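Local coordinates for heme-binding protein A / AI-2 binding protein A (Helicobacter pylori SS1, PDB 6OFQ) that probably captures short peptides in the periplasm and delivers them to an ABC transporter for uptake, at residues A[113-127]-A[153-166]. Residues are numbered along the deposited sequence; the frame is centred on the assembly and turned at random. Where two conformers were deposited one is given.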
# COMPACT_ATOMS: atom_id res chain seq x y z
N GLU A 113 -9.64 28.29 -1.87
CA GLU A 113 -10.07 27.48 -3.01
C GLU A 113 -8.85 26.78 -3.64
O GLU A 113 -7.81 27.36 -3.91
CB GLU A 113 -10.78 28.36 -4.07
CG GLU A 113 -11.39 27.58 -5.21
CD GLU A 113 -12.01 28.44 -6.32
OE1 GLU A 113 -11.83 29.68 -6.18
OE2 GLU A 113 -12.59 27.95 -7.31
N PHE A 114 -9.02 25.48 -3.88
CA PHE A 114 -8.08 24.64 -4.62
C PHE A 114 -7.90 25.17 -6.05
O PHE A 114 -8.85 25.55 -6.71
CB PHE A 114 -8.63 23.21 -4.64
CG PHE A 114 -8.08 22.34 -5.75
CD1 PHE A 114 -6.77 21.91 -5.72
CD2 PHE A 114 -8.87 22.02 -6.82
CE1 PHE A 114 -6.22 21.19 -6.77
CE2 PHE A 114 -8.36 21.22 -7.85
CZ PHE A 114 -7.05 20.82 -7.79
N SER A 115 -6.66 25.17 -6.49
CA SER A 115 -6.34 25.59 -7.83
C SER A 115 -5.05 24.91 -8.28
O SER A 115 -4.38 24.15 -7.55
CB SER A 115 -6.27 27.13 -7.89
OG SER A 115 -5.12 27.58 -7.23
N ALA A 116 -4.60 25.30 -9.48
CA ALA A 116 -3.46 24.68 -10.08
C ALA A 116 -2.19 24.79 -9.25
O ALA A 116 -1.32 23.91 -9.28
CB ALA A 116 -3.28 25.23 -11.48
N LYS A 117 -2.02 25.89 -8.50
CA LYS A 117 -0.82 26.02 -7.68
C LYS A 117 -0.66 24.94 -6.61
O LYS A 117 0.45 24.63 -6.21
CB LYS A 117 -0.73 27.40 -7.02
CG LYS A 117 -1.68 27.69 -5.87
CD LYS A 117 -1.35 29.06 -5.30
CE LYS A 117 -2.05 29.31 -3.97
NZ LYS A 117 -1.88 30.71 -3.49
N ASP A 118 -1.78 24.34 -6.21
CA ASP A 118 -1.75 23.29 -5.19
C ASP A 118 -1.27 21.99 -5.83
O ASP A 118 -0.57 21.20 -5.20
CB ASP A 118 -3.11 23.08 -4.56
CG ASP A 118 -3.66 24.40 -3.96
OD1 ASP A 118 -2.86 24.85 -3.11
OD2 ASP A 118 -4.79 24.80 -4.29
N VAL A 119 -1.61 21.78 -7.10
CA VAL A 119 -1.08 20.63 -7.85
C VAL A 119 0.42 20.78 -8.04
O VAL A 119 1.19 19.86 -7.81
CB VAL A 119 -1.83 20.42 -9.16
CG1 VAL A 119 -1.33 19.19 -9.88
CG2 VAL A 119 -3.34 20.35 -8.96
N LEU A 120 0.86 21.95 -8.53
CA LEU A 120 2.27 22.26 -8.65
C LEU A 120 2.96 22.06 -7.34
O LEU A 120 3.99 21.41 -7.29
CB LEU A 120 2.52 23.69 -9.18
CG LEU A 120 2.03 24.00 -10.60
CD1 LEU A 120 2.51 25.42 -10.95
CD2 LEU A 120 2.63 22.99 -11.56
N PHE A 121 2.45 22.60 -6.23
CA PHE A 121 3.17 22.38 -4.99
C PHE A 121 3.33 20.90 -4.62
O PHE A 121 4.40 20.42 -4.28
CB PHE A 121 2.37 23.03 -3.87
CG PHE A 121 2.90 22.71 -2.46
CD1 PHE A 121 4.17 23.08 -2.06
CD2 PHE A 121 2.15 21.92 -1.62
CE1 PHE A 121 4.65 22.77 -0.80
CE2 PHE A 121 2.66 21.57 -0.37
CZ PHE A 121 3.90 21.96 0.00
N SER A 122 2.23 20.17 -4.78
CA SER A 122 2.18 18.78 -4.32
C SER A 122 3.11 17.86 -5.08
O SER A 122 3.66 16.94 -4.51
CB SER A 122 0.74 18.29 -4.38
OG SER A 122 -0.11 19.03 -3.51
N PHE A 123 3.22 18.12 -6.39
CA PHE A 123 4.09 17.35 -7.26
C PHE A 123 5.52 17.87 -7.28
O PHE A 123 6.46 17.12 -7.19
CB PHE A 123 3.54 17.29 -8.70
CG PHE A 123 2.38 16.34 -8.93
CD1 PHE A 123 1.14 16.56 -8.37
CD2 PHE A 123 2.53 15.28 -9.79
CE1 PHE A 123 0.12 15.65 -8.49
CE2 PHE A 123 1.50 14.41 -9.96
CZ PHE A 123 0.28 14.66 -9.42
N GLU A 124 5.67 19.19 -7.49
CA GLU A 124 6.98 19.79 -7.63
C GLU A 124 7.88 19.64 -6.41
O GLU A 124 9.09 19.49 -6.54
CB GLU A 124 7.00 21.24 -8.08
CG GLU A 124 6.46 21.48 -9.47
CD GLU A 124 6.48 22.98 -9.80
OE1 GLU A 124 6.39 23.85 -8.91
OE2 GLU A 124 6.45 23.19 -11.03
N ARG A 125 7.27 19.56 -5.24
CA ARG A 125 8.05 19.35 -4.06
C ARG A 125 8.79 18.03 -4.08
O ARG A 125 9.83 17.87 -3.42
CB ARG A 125 7.14 19.47 -2.85
CG ARG A 125 6.18 18.29 -2.65
CD ARG A 125 5.09 18.61 -1.65
NE ARG A 125 4.17 17.48 -1.46
CZ ARG A 125 3.96 16.80 -0.35
NH1 ARG A 125 4.59 17.11 0.77
NH2 ARG A 125 3.07 15.82 -0.34
N GLN A 126 8.23 17.03 -4.76
CA GLN A 126 8.84 15.71 -4.89
C GLN A 126 9.80 15.66 -6.05
O GLN A 126 10.81 14.95 -5.98
CB GLN A 126 7.74 14.65 -5.01
CG GLN A 126 6.62 14.82 -3.99
CD GLN A 126 5.61 13.68 -3.92
OE1 GLN A 126 6.05 12.52 -3.78
NE2 GLN A 126 4.31 13.97 -4.03
N MET A 127 9.47 16.37 -7.12
CA MET A 127 10.25 16.34 -8.37
C MET A 127 11.57 17.12 -8.25
O MET A 127 12.56 16.70 -8.86
CB MET A 127 9.41 16.95 -9.48
CG MET A 127 10.01 16.68 -10.84
SD MET A 127 8.76 16.86 -12.09
CE MET A 127 8.24 18.52 -11.95
N ILE A 153 8.24 12.17 -15.74
CA ILE A 153 7.70 13.51 -16.01
C ILE A 153 8.79 14.45 -16.49
O ILE A 153 9.82 14.64 -15.83
CB ILE A 153 7.00 14.10 -14.75
CG1 ILE A 153 5.84 13.21 -14.31
CG2 ILE A 153 6.63 15.55 -15.01
CD1 ILE A 153 5.26 13.61 -12.97
N LYS A 154 8.61 14.96 -17.71
CA LYS A 154 9.47 16.04 -18.27
C LYS A 154 9.11 17.39 -17.70
O LYS A 154 10.00 18.14 -17.31
CB LYS A 154 9.49 15.96 -19.79
CG LYS A 154 10.29 17.07 -20.48
CD LYS A 154 10.29 16.92 -22.00
CE LYS A 154 11.19 18.00 -22.57
NZ LYS A 154 11.45 17.64 -23.98
N SER A 155 7.84 17.74 -17.73
CA SER A 155 7.36 18.99 -17.18
C SER A 155 5.94 18.93 -16.67
O SER A 155 5.17 18.07 -17.10
CB SER A 155 7.47 20.07 -18.24
OG SER A 155 6.68 19.79 -19.37
N ILE A 156 5.69 19.80 -15.71
CA ILE A 156 4.38 20.12 -15.20
C ILE A 156 4.14 21.59 -15.32
O ILE A 156 4.95 22.36 -14.79
CB ILE A 156 4.16 19.66 -13.75
CG1 ILE A 156 4.82 18.31 -13.50
CG2 ILE A 156 2.71 19.75 -13.37
CD1 ILE A 156 4.74 17.89 -12.03
N GLU A 157 3.02 21.97 -15.94
CA GLU A 157 2.70 23.38 -16.19
C GLU A 157 1.30 23.67 -15.71
O GLU A 157 0.36 22.93 -16.04
CB GLU A 157 2.69 23.69 -17.69
CG GLU A 157 4.00 23.45 -18.41
CD GLU A 157 3.70 23.49 -19.91
OE1 GLU A 157 3.36 22.46 -20.57
OE2 GLU A 157 3.71 24.62 -20.47
N ALA A 158 1.13 24.82 -15.05
CA ALA A 158 -0.19 25.41 -14.80
C ALA A 158 -0.48 26.33 -15.98
O ALA A 158 0.08 27.42 -16.09
CB ALA A 158 -0.24 26.21 -13.50
N LEU A 159 -1.31 25.89 -16.90
CA LEU A 159 -1.63 26.68 -18.09
C LEU A 159 -2.57 27.81 -17.69
O LEU A 159 -2.49 28.87 -18.34
CB LEU A 159 -2.30 25.80 -19.15
CG LEU A 159 -1.29 24.77 -19.66
CD1 LEU A 159 -1.98 23.84 -20.65
CD2 LEU A 159 0.01 25.35 -20.18
N ASP A 160 -3.43 27.64 -16.68
CA ASP A 160 -4.13 28.72 -16.06
C ASP A 160 -4.45 28.22 -14.64
O ASP A 160 -3.93 27.18 -14.25
CB ASP A 160 -5.35 29.19 -16.89
CG ASP A 160 -6.49 28.21 -17.02
OD1 ASP A 160 -6.55 27.21 -16.23
OD2 ASP A 160 -7.45 28.39 -17.85
N ASP A 161 -5.29 28.92 -13.91
CA ASP A 161 -5.48 28.54 -12.52
C ASP A 161 -6.28 27.23 -12.39
O ASP A 161 -6.32 26.67 -11.29
CB ASP A 161 -6.30 29.61 -11.78
CG ASP A 161 -5.54 30.88 -11.54
OD1 ASP A 161 -4.33 31.01 -11.79
OD2 ASP A 161 -6.24 31.81 -11.11
N TYR A 162 -6.86 26.69 -13.47
CA TYR A 162 -7.67 25.48 -13.40
C TYR A 162 -7.26 24.46 -14.46
O TYR A 162 -8.02 23.58 -14.79
CB TYR A 162 -9.17 25.76 -13.49
CG TYR A 162 -9.60 26.64 -12.36
CD1 TYR A 162 -9.69 26.18 -11.04
CD2 TYR A 162 -9.88 27.98 -12.64
CE1 TYR A 162 -10.10 27.04 -10.03
CE2 TYR A 162 -10.31 28.82 -11.63
CZ TYR A 162 -10.39 28.35 -10.34
OH TYR A 162 -10.87 29.26 -9.41
N THR A 163 -6.01 24.56 -14.89
CA THR A 163 -5.52 23.64 -15.96
C THR A 163 -4.06 23.27 -15.71
O THR A 163 -3.17 24.11 -15.64
CB THR A 163 -5.66 24.28 -17.39
OG1 THR A 163 -6.96 24.85 -17.52
CG2 THR A 163 -5.45 23.21 -18.48
N ILE A 164 -3.83 21.95 -15.62
CA ILE A 164 -2.52 21.39 -15.45
C ILE A 164 -2.13 20.50 -16.63
O ILE A 164 -2.92 19.67 -17.06
CB ILE A 164 -2.44 20.57 -14.12
CG1 ILE A 164 -2.43 21.51 -12.87
CG2 ILE A 164 -1.21 19.68 -14.14
CD1 ILE A 164 -1.07 22.10 -12.60
N ARG A 165 -0.94 20.71 -17.17
CA ARG A 165 -0.45 19.87 -18.28
C ARG A 165 0.85 19.18 -17.90
O ARG A 165 1.81 19.83 -17.48
CB ARG A 165 -0.19 20.72 -19.53
CG ARG A 165 0.39 19.90 -20.68
CD ARG A 165 0.34 20.65 -22.00
NE ARG A 165 -1.05 20.68 -22.48
CZ ARG A 165 -1.55 21.49 -23.42
NH1 ARG A 165 -0.83 22.45 -23.98
NH2 ARG A 165 -2.81 21.40 -23.74
N PHE A 166 0.85 17.85 -17.98
CA PHE A 166 2.04 17.03 -17.82
C PHE A 166 2.56 16.64 -19.17
O PHE A 166 1.75 16.28 -20.05
CB PHE A 166 1.70 15.71 -17.09
CG PHE A 166 1.27 15.84 -15.66
CD1 PHE A 166 2.18 15.78 -14.61
CD2 PHE A 166 -0.06 15.96 -15.39
CE1 PHE A 166 1.75 15.89 -13.29
CE2 PHE A 166 -0.51 16.05 -14.08
CZ PHE A 166 0.41 16.05 -13.05
O HOH W 1 5.54 24.69 -13.46
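F166 brings CZ over one face of the F123 ring, while F123 CD2 lies at the edge of the F166 ring, 3.6 Å from F166 CE1. The planes stand 56° apart, an oblique pair. F175 meets F166 edge-to-face, and W144 packs on F123. At the far end, Y162 has D161 CB over one face and the F114 carbonyl oxygen at its edge. Its hydroxyl reaches within 3.0 Å of E113 OE2, which also accepts from the backbone N of G99.

Between the rings the contact is aliphatic. L120 splits its branches: CD1 touches A158 CB, and CD2 lies 3.7 Å from I156 CG2 and also meets I164 CD1. V119 slides past I164. I156 CD1 sits 3.6 Å from F123 CB and equally near M127 CE. The M127 chain is bent at chi3 (61°), which lays CE alongside I156, while SD touches I153 CG2.

A backbone hydrogen bond crosses from A116 N to D161 O, 2.8 Å, with the donor above the carbonyl plane. It ties the backbone at A116 to the type I turn from D160 to T163 of the hairpin. D160 OD1 steadies that turn, accepting from Y162 N as an Asx turn and from T163 OG1 on the opposite face. A water donates to both E124 OE2 and I156 O (2.7 Å to the latter); E124 OE1 pairs with K131.

The helix thus covers the hairpin at the border of an antiparallel sheet. Apolar groups make up the middle, while the A116-D161 bond fixes the turn end and the water bridges E124 to the strand backbone.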